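Local coordinates for telomerase reverse transcriptase (Candida albicans SC5314, PDB 6ZDQ), which probably extends chromosome ends as the catalytic subunit of telomerase, a reverse transcriptase that copies a template within its RNA partner into telomeric DNA repeats, at residues G61-F67 and Y197-L202; I81-L85 and V110-L115. All coordinates share one frame; numbering follows the deposited sequence.

Contact 1 joins an irregular loop, residues 61-67, to helix 196-214 at the protein surface, whereas contact 2 pairs two helices, 77-91 and 99-115, in a partly buried place, most of its touching residues being buried. Their chemistry follows: contact 1 mixes a hydrogen bond from a backbone N-H, an aromatic ring, a thiol and a carboxylate, while contact 2 is made by aliphatic side chains. They share no element, and their centres lie about 22 Å apart, yet contact 2 is nested along the chain inside the loop that contact 1 closes. Segments 81-85, 110-115 and 197-202 all fall within the telomerase RNA-binding domain family; contact 2 comes nearer to the bound nucleic acid, at about 14 Å between nearest atoms.

Contact 1 of 2, residues G61-F67 and Y197-L202; sequences GTSKCNF and YLWKEL
Y197 reaches the loop with its CG flanked by its own N and C (chi1 73°), a rotation that carries the ring out toward T62 and S63. C65 does the reverse work from the loop: its SG is anti to the backbone N (chi1 -175°), and this drops the sulfur onto the helix beside L202. The phenol OH of Y197 accepts a hydrogen bond from the backbone N of S63 at 3.2 Å, nearly straight with an angle of 161° at the hydrogen. T62 adds its methyl, CG2 lying 3.8 Å from CE2 of Y197, oblique to the ring; a tyrosine suits this place because it offers both an apolar ring and a polar end. Next along the helix, L198 brings CD2 to 3.7 Å from CA of C65. C65, small and weakly polar, suits a place between a leucine and a carboxylate: its SG is 3.7 Å from CD2 of L202, while its CB lies beside the carboxylate of E201. That same sulfur lies over one face of the F67 ring, toward its rim, and the ring's edge meets the backbone O of E201, with CE1 4.0 Å away. L198 and L202 also touch N73 of the same loop. The arrangement is an extended interhelical loop laid along one face of a helix, here joining the connection between helices 52-59 and 77-91 to helix 196-214 of the telomerase RNA-binding domain.

Contact 2 of 2, residues I81-L85 and V110-L115; sequences IQFVL and VVDFLL
I81 is the main bump of this interface, pushing into a hollow walled by V111, L114 and L115 on the facing segment. Its branches divide the work. CG2 meets CG2 of V111 at 3.7 Å, and the two side chains cross at about a right angle; the I81 and L114 side chains run past each other in opposite senses, with CG1 of I81 3.7 Å from CD1 of L114. The tip, CD1 of I81, runs out toward the more open margin, 3.7 Å from CD2 of L115 and close to CG1 of V111. A beta-branched isoleucine suits this hollow, since its two arms can press on separate walls at once. The axes of segments 81-85 and 110-115 approach to 10.6 Å at 133° between their N-to-C directions, an oblique pairing nearer antiparallel than parallel, between helices 77-91 and 99-115 of the telomerase RNA-binding domain. In V84, nearly one turn on from I81, a chi1 of 54° swings CG1 out to meet L114 tip to tip, 3.6 Å from its CD1. CD1 of L114 thus touches both I81 and V84; a leucine suits this place because its branched end can meet two neighbours at once. Helix 148-177 packs against this same pair, L170 touching V84 and L174 touching L114. Toward the far end, L85 and V110 lie alongside, pointing opposite ways, with CD2 of L85 4.1 Å from CG1 of V110, while the other methyl of L85, CD1, lies 4.2 Å from CG2 of V111.

Contact 1 of 2, residues G61-F67 and Y197-L202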
loop_
_atom_site.group_PDB
_atom_site.type_symbol
_atom_site.label_atom_id
_atom_site.label_comp_id
_atom_site.label_asym_id
_atom_site.label_seq_id
_atom_site.Cartn_x
_atom_site.Cartn_y
_atom_site.Cartn_z
ATOM N N GLY A 61 -14.437 -16.034 23.028
ATOM C CA GLY A 61 -15.708 -16.668 22.745
ATOM C C GLY A 61 -15.781 -17.226 21.339
ATOM O O GLY A 61 -15.318 -16.589 20.388
ATOM N N THR A 62 -16.360 -18.413 21.194
ATOM C CA THR A 62 -16.481 -19.077 19.904
ATOM C C THR A 62 -17.844 -18.765 19.299
ATOM O O THR A 62 -18.865 -18.832 19.992
ATOM C CB THR A 62 -16.293 -20.589 20.049
ATOM O OG1 THR A 62 -14.958 -20.863 20.491
ATOM C CG2 THR A 62 -16.537 -21.295 18.722
ATOM N N SER A 63 -17.853 -18.420 18.014
ATOM C CA SER A 63 -19.075 -18.093 17.299
ATOM C C SER A 63 -19.116 -18.862 15.986
ATOM O O SER A 63 -18.093 -19.336 15.485
ATOM C CB SER A 63 -19.188 -16.585 17.029
ATOM O OG SER A 63 -19.114 -15.847 18.236
ATOM N N LYS A 64 -20.319 -18.978 15.432
ATOM C CA LYS A 64 -20.487 -19.649 14.153
ATOM C C LYS A 64 -19.934 -18.784 13.026
ATOM O O LYS A 64 -19.988 -17.552 13.069
ATOM C CB LYS A 64 -21.961 -19.970 13.903
ATOM C CG LYS A 64 -22.838 -18.752 13.646
ATOM C CD LYS A 64 -24.186 -19.155 13.067
ATOM C CE LYS A 64 -24.993 -17.940 12.636
ATOM N NZ LYS A 64 -26.268 -18.330 11.970
ATOM N N CYS A 65 -19.376 -19.447 12.015
ATOM C CA CYS A 65 -18.764 -18.750 10.887
ATOM C C CYS A 65 -19.834 -18.029 10.079
ATOM O O CYS A 65 -20.713 -18.665 9.488
ATOM C CB CYS A 65 -17.994 -19.736 10.016
ATOM S SG CYS A 65 -17.076 -18.969 8.662
ATOM N N ASN A 66 -19.766 -16.699 10.054
ATOM C CA ASN A 66 -20.676 -15.902 9.241
ATOM C C ASN A 66 -20.233 -15.944 7.784
ATOM O O ASN A 66 -19.084 -15.620 7.467
ATOM C CB ASN A 66 -20.714 -14.458 9.746
ATOM C CG ASN A 66 -21.842 -13.647 9.130
ATOM O OD1 ASN A 66 -22.332 -13.956 8.043
ATOM N ND2 ASN A 66 -22.256 -12.594 9.826
ATOM N N PHE A 67 -21.145 -16.345 6.898
ATOM C CA PHE A 67 -20.866 -16.382 5.470
ATOM C C PHE A 67 -21.571 -15.286 4.685
ATOM O O PHE A 67 -21.216 -15.058 3.524
ATOM C CB PHE A 67 -21.249 -17.749 4.884
ATOM C CG PHE A 67 -20.341 -18.869 5.309
ATOM C CD1 PHE A 67 -19.125 -19.067 4.677
ATOM C CD2 PHE A 67 -20.704 -19.725 6.336
ATOM C CE1 PHE A 67 -18.286 -20.094 5.062
ATOM C CE2 PHE A 67 -19.868 -20.756 6.725
ATOM C CZ PHE A 67 -18.657 -20.940 6.086
ATOM N N TYR A 197 -9.535 -20.405 13.550
ATOM C CA TYR A 197 -10.503 -21.448 13.230
ATOM C C TYR A 197 -11.582 -20.942 12.279
ATOM O O TYR A 197 -12.061 -21.701 11.429
ATOM C CB TYR A 197 -11.128 -22.009 14.509
ATOM C CG TYR A 197 -12.117 -21.088 15.185
ATOM C CD1 TYR A 197 -11.685 -20.013 15.950
ATOM C CD2 TYR A 197 -13.483 -21.303 15.068
ATOM C CE1 TYR A 197 -12.589 -19.172 16.573
ATOM C CE2 TYR A 197 -14.393 -20.470 15.687
ATOM C CZ TYR A 197 -13.941 -19.405 16.438
ATOM O OH TYR A 197 -14.843 -18.569 17.055
ATOM N N LEU A 198 -11.978 -19.672 12.404
ATOM C CA LEU A 198 -12.964 -19.113 11.484
ATOM C C LEU A 198 -12.377 -18.916 10.091
ATOM O O LEU A 198 -13.071 -19.111 9.087
ATOM C CB LEU A 198 -13.500 -17.788 12.027
ATOM C CG LEU A 198 -14.452 -17.861 13.220
ATOM C CD1 LEU A 198 -14.882 -16.466 13.650
ATOM C CD2 LEU A 198 -15.661 -18.713 12.879
ATOM N N TRP A 199 -11.102 -18.522 10.012
ATOM C CA TRP A 199 -10.492 -18.216 8.719
ATOM C C TRP A 199 -10.439 -19.442 7.816
ATOM O O TRP A 199 -10.704 -19.342 6.612
ATOM C CB TRP A 199 -9.090 -17.640 8.915
ATOM C CG TRP A 199 -8.329 -17.491 7.627
ATOM C CD1 TRP A 199 -7.394 -18.348 7.123
ATOM C CD2 TRP A 199 -8.452 -16.427 6.675
ATOM N NE1 TRP A 199 -6.923 -17.881 5.920
ATOM C CE2 TRP A 199 -7.556 -16.703 5.622
ATOM C CE3 TRP A 199 -9.229 -15.266 6.612
ATOM C CZ2 TRP A 199 -7.417 -15.862 4.520
ATOM C CZ3 TRP A 199 -9.089 -14.431 5.516
ATOM C CH2 TRP A 199 -8.189 -14.733 4.485
ATOM N N LYS A 200 -10.083 -20.603 8.373
ATOM C CA LYS A 200 -9.994 -21.816 7.563
ATOM C C LYS A 200 -11.333 -22.157 6.917
ATOM O O LYS A 200 -11.374 -22.658 5.787
ATOM C CB LYS A 200 -9.492 -22.981 8.416
ATOM C CG LYS A 200 -8.027 -22.863 8.813
ATOM C CD LYS A 200 -7.602 -24.025 9.698
ATOM C CE LYS A 200 -6.112 -23.973 10.000
ATOM N NZ LYS A 200 -5.715 -22.687 10.639
ATOM N N GLU A 201 -12.440 -21.895 7.619
ATOM C CA GLU A 201 -13.758 -22.104 7.025
ATOM C C GLU A 201 -14.027 -21.101 5.909
ATOM O O GLU A 201 -14.523 -21.468 4.837
ATOM C CB GLU A 201 -14.845 -22.014 8.098
ATOM C CG GLU A 201 -15.003 -23.270 8.944
ATOM C CD GLU A 201 -16.162 -23.176 9.920
ATOM O OE1 GLU A 201 -16.124 -22.303 10.813
ATOM O OE2 GLU A 201 -17.116 -23.973 9.788
ATOM N N LEU A 202 -13.711 -19.825 6.146
ATOM C CA LEU A 202 -13.890 -18.807 5.114
ATOM C C LEU A 202 -12.995 -19.073 3.909
ATOM O O LEU A 202 -13.436 -18.952 2.759
ATOM C CB LEU A 202 -13.609 -17.420 5.691
ATOM C CG LEU A 202 -14.623 -16.884 6.702
ATOM C CD1 LEU A 202 -14.094 -15.625 7.361
ATOM C CD2 LEU A 202 -15.954 -16.616 6.022
#

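Contact 2 of 2, residues I81-L85 and V110-L115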
loop_
_atom_site.group_PDB
_atom_site.type_symbol
_atom_site.label_atom_id
_atom_site.label_comp_id
_atom_site.label_asym_id
_atom_site.label_seq_id
_atom_site.Cartn_x
_atom_site.Cartn_y
_atom_site.Cartn_z
ATOM N N ILE A 81 -5.903 -6.949 21.777
ATOM C CA ILE A 81 -4.848 -6.440 22.650
ATOM C C ILE A 81 -5.031 -6.957 24.072
ATOM O O ILE A 81 -4.060 -7.326 24.743
ATOM C CB ILE A 81 -4.815 -4.901 22.601
ATOM C CG1 ILE A 81 -4.356 -4.429 21.220
ATOM C CG2 ILE A 81 -3.913 -4.342 23.694
ATOM C CD1 ILE A 81 -4.343 -2.925 21.057
ATOM N N GLN A 82 -6.274 -6.994 24.554
ATOM C CA GLN A 82 -6.515 -7.434 25.925
ATOM C C GLN A 82 -6.230 -8.922 26.095
ATOM O O GLN A 82 -5.744 -9.347 27.150
ATOM C CB GLN A 82 -7.950 -7.111 26.337
ATOM C CG GLN A 82 -8.284 -5.631 26.288
ATOM C CD GLN A 82 -7.318 -4.789 27.097
ATOM O OE1 GLN A 82 -6.904 -5.176 28.190
ATOM N NE2 GLN A 82 -6.948 -3.632 26.561
ATOM N N PHE A 83 -6.528 -9.732 25.074
ATOM C CA PHE A 83 -6.318 -11.173 25.194
ATOM C C PHE A 83 -4.838 -11.521 25.283
ATOM O O PHE A 83 -4.444 -12.368 26.093
ATOM C CB PHE A 83 -6.961 -11.907 24.018
ATOM C CG PHE A 83 -6.783 -13.399 24.070
ATOM C CD1 PHE A 83 -7.573 -14.174 24.902
ATOM C CD2 PHE A 83 -5.824 -14.026 23.290
ATOM C CE1 PHE A 83 -7.413 -15.546 24.955
ATOM C CE2 PHE A 83 -5.659 -15.399 23.337
ATOM C CZ PHE A 83 -6.456 -16.160 24.171
ATOM N N VAL A 84 -4.004 -10.891 24.453
ATOM C CA VAL A 84 -2.574 -11.182 24.496
ATOM C C VAL A 84 -1.962 -10.659 25.790
ATOM O O VAL A 84 -1.061 -11.284 26.362
ATOM C CB VAL A 84 -1.869 -10.616 23.249
ATOM C CG1 VAL A 84 -2.159 -9.140 23.092
ATOM C CG2 VAL A 84 -0.377 -10.866 23.331
ATOM N N LEU A 85 -2.447 -9.514 26.280
ATOM C CA LEU A 85 -2.011 -9.034 27.587
ATOM C C LEU A 85 -2.365 -10.025 28.685
ATOM O O LEU A 85 -1.659 -10.114 29.696
ATOM C CB LEU A 85 -2.628 -7.666 27.883
ATOM C CG LEU A 85 -2.039 -6.460 27.149
ATOM C CD1 LEU A 85 -2.820 -5.202 27.488
ATOM C CD2 LEU A 85 -0.570 -6.289 27.496
ATOM N N VAL A 110 3.317 -2.647 24.531
ATOM C CA VAL A 110 2.691 -3.721 23.764
ATOM C C VAL A 110 1.480 -3.195 23.004
ATOM O O VAL A 110 1.256 -3.546 21.838
ATOM C CB VAL A 110 2.313 -4.895 24.685
ATOM C CG1 VAL A 110 1.504 -5.932 23.926
ATOM C CG2 VAL A 110 3.560 -5.528 25.269
ATOM N N VAL A 111 0.686 -2.341 23.649
ATOM C CA VAL A 111 -0.473 -1.763 22.980
ATOM C C VAL A 111 -0.029 -0.889 21.813
ATOM O O VAL A 111 -0.664 -0.875 20.751
ATOM C CB VAL A 111 -1.332 -0.980 23.992
ATOM C CG1 VAL A 111 -2.624 -0.503 23.348
ATOM C CG2 VAL A 111 -1.620 -1.844 25.214
ATOM N N ASP A 112 1.079 -0.162 21.981
ATOM C CA ASP A 112 1.607 0.642 20.885
ATOM C C ASP A 112 2.019 -0.233 19.710
ATOM O O ASP A 112 1.695 0.067 18.555
ATOM C CB ASP A 112 2.792 1.477 21.372
ATOM C CG ASP A 112 2.391 2.525 22.390
ATOM O OD1 ASP A 112 1.178 2.771 22.543
ATOM O OD2 ASP A 112 3.289 3.101 23.040
ATOM N N PHE A 113 2.717 -1.335 19.989
ATOM C CA PHE A 113 3.196 -2.207 18.922
ATOM C C PHE A 113 2.040 -2.856 18.167
ATOM O O PHE A 113 2.096 -2.995 16.940
ATOM C CB PHE A 113 4.129 -3.269 19.509
ATOM C CG PHE A 113 4.681 -4.229 18.493
ATOM C CD1 PHE A 113 5.858 -3.948 17.818
ATOM C CD2 PHE A 113 4.027 -5.419 18.222
ATOM C CE1 PHE A 113 6.367 -4.834 16.884
ATOM C CE2 PHE A 113 4.530 -6.307 17.293
ATOM C CZ PHE A 113 5.701 -6.015 16.623
ATOM N N LEU A 114 0.985 -3.257 18.879
ATOM C CA LEU A 114 -0.106 -3.994 18.251
ATOM C C LEU A 114 -0.986 -3.116 17.372
ATOM O O LEU A 114 -1.648 -3.635 16.464
ATOM C CB LEU A 114 -0.962 -4.672 19.319
ATOM C CG LEU A 114 -0.300 -5.841 20.049
ATOM C CD1 LEU A 114 -1.110 -6.232 21.272
ATOM C CD2 LEU A 114 -0.139 -7.023 19.110
ATOM N N LEU A 115 -1.026 -1.807 17.630
ATOM C CA LEU A 115 -1.884 -0.898 16.877
ATOM C C LEU A 115 -1.274 -0.434 15.564
ATOM O O LEU A 115 -1.980 0.207 14.774
ATOM C CB LEU A 115 -2.227 0.328 17.730
ATOM C CG LEU A 115 -3.178 0.109 18.910
ATOM C CD1 LEU A 115 -3.294 1.370 19.751
ATOM C CD2 LEU A 115 -4.545 -0.331 18.409
#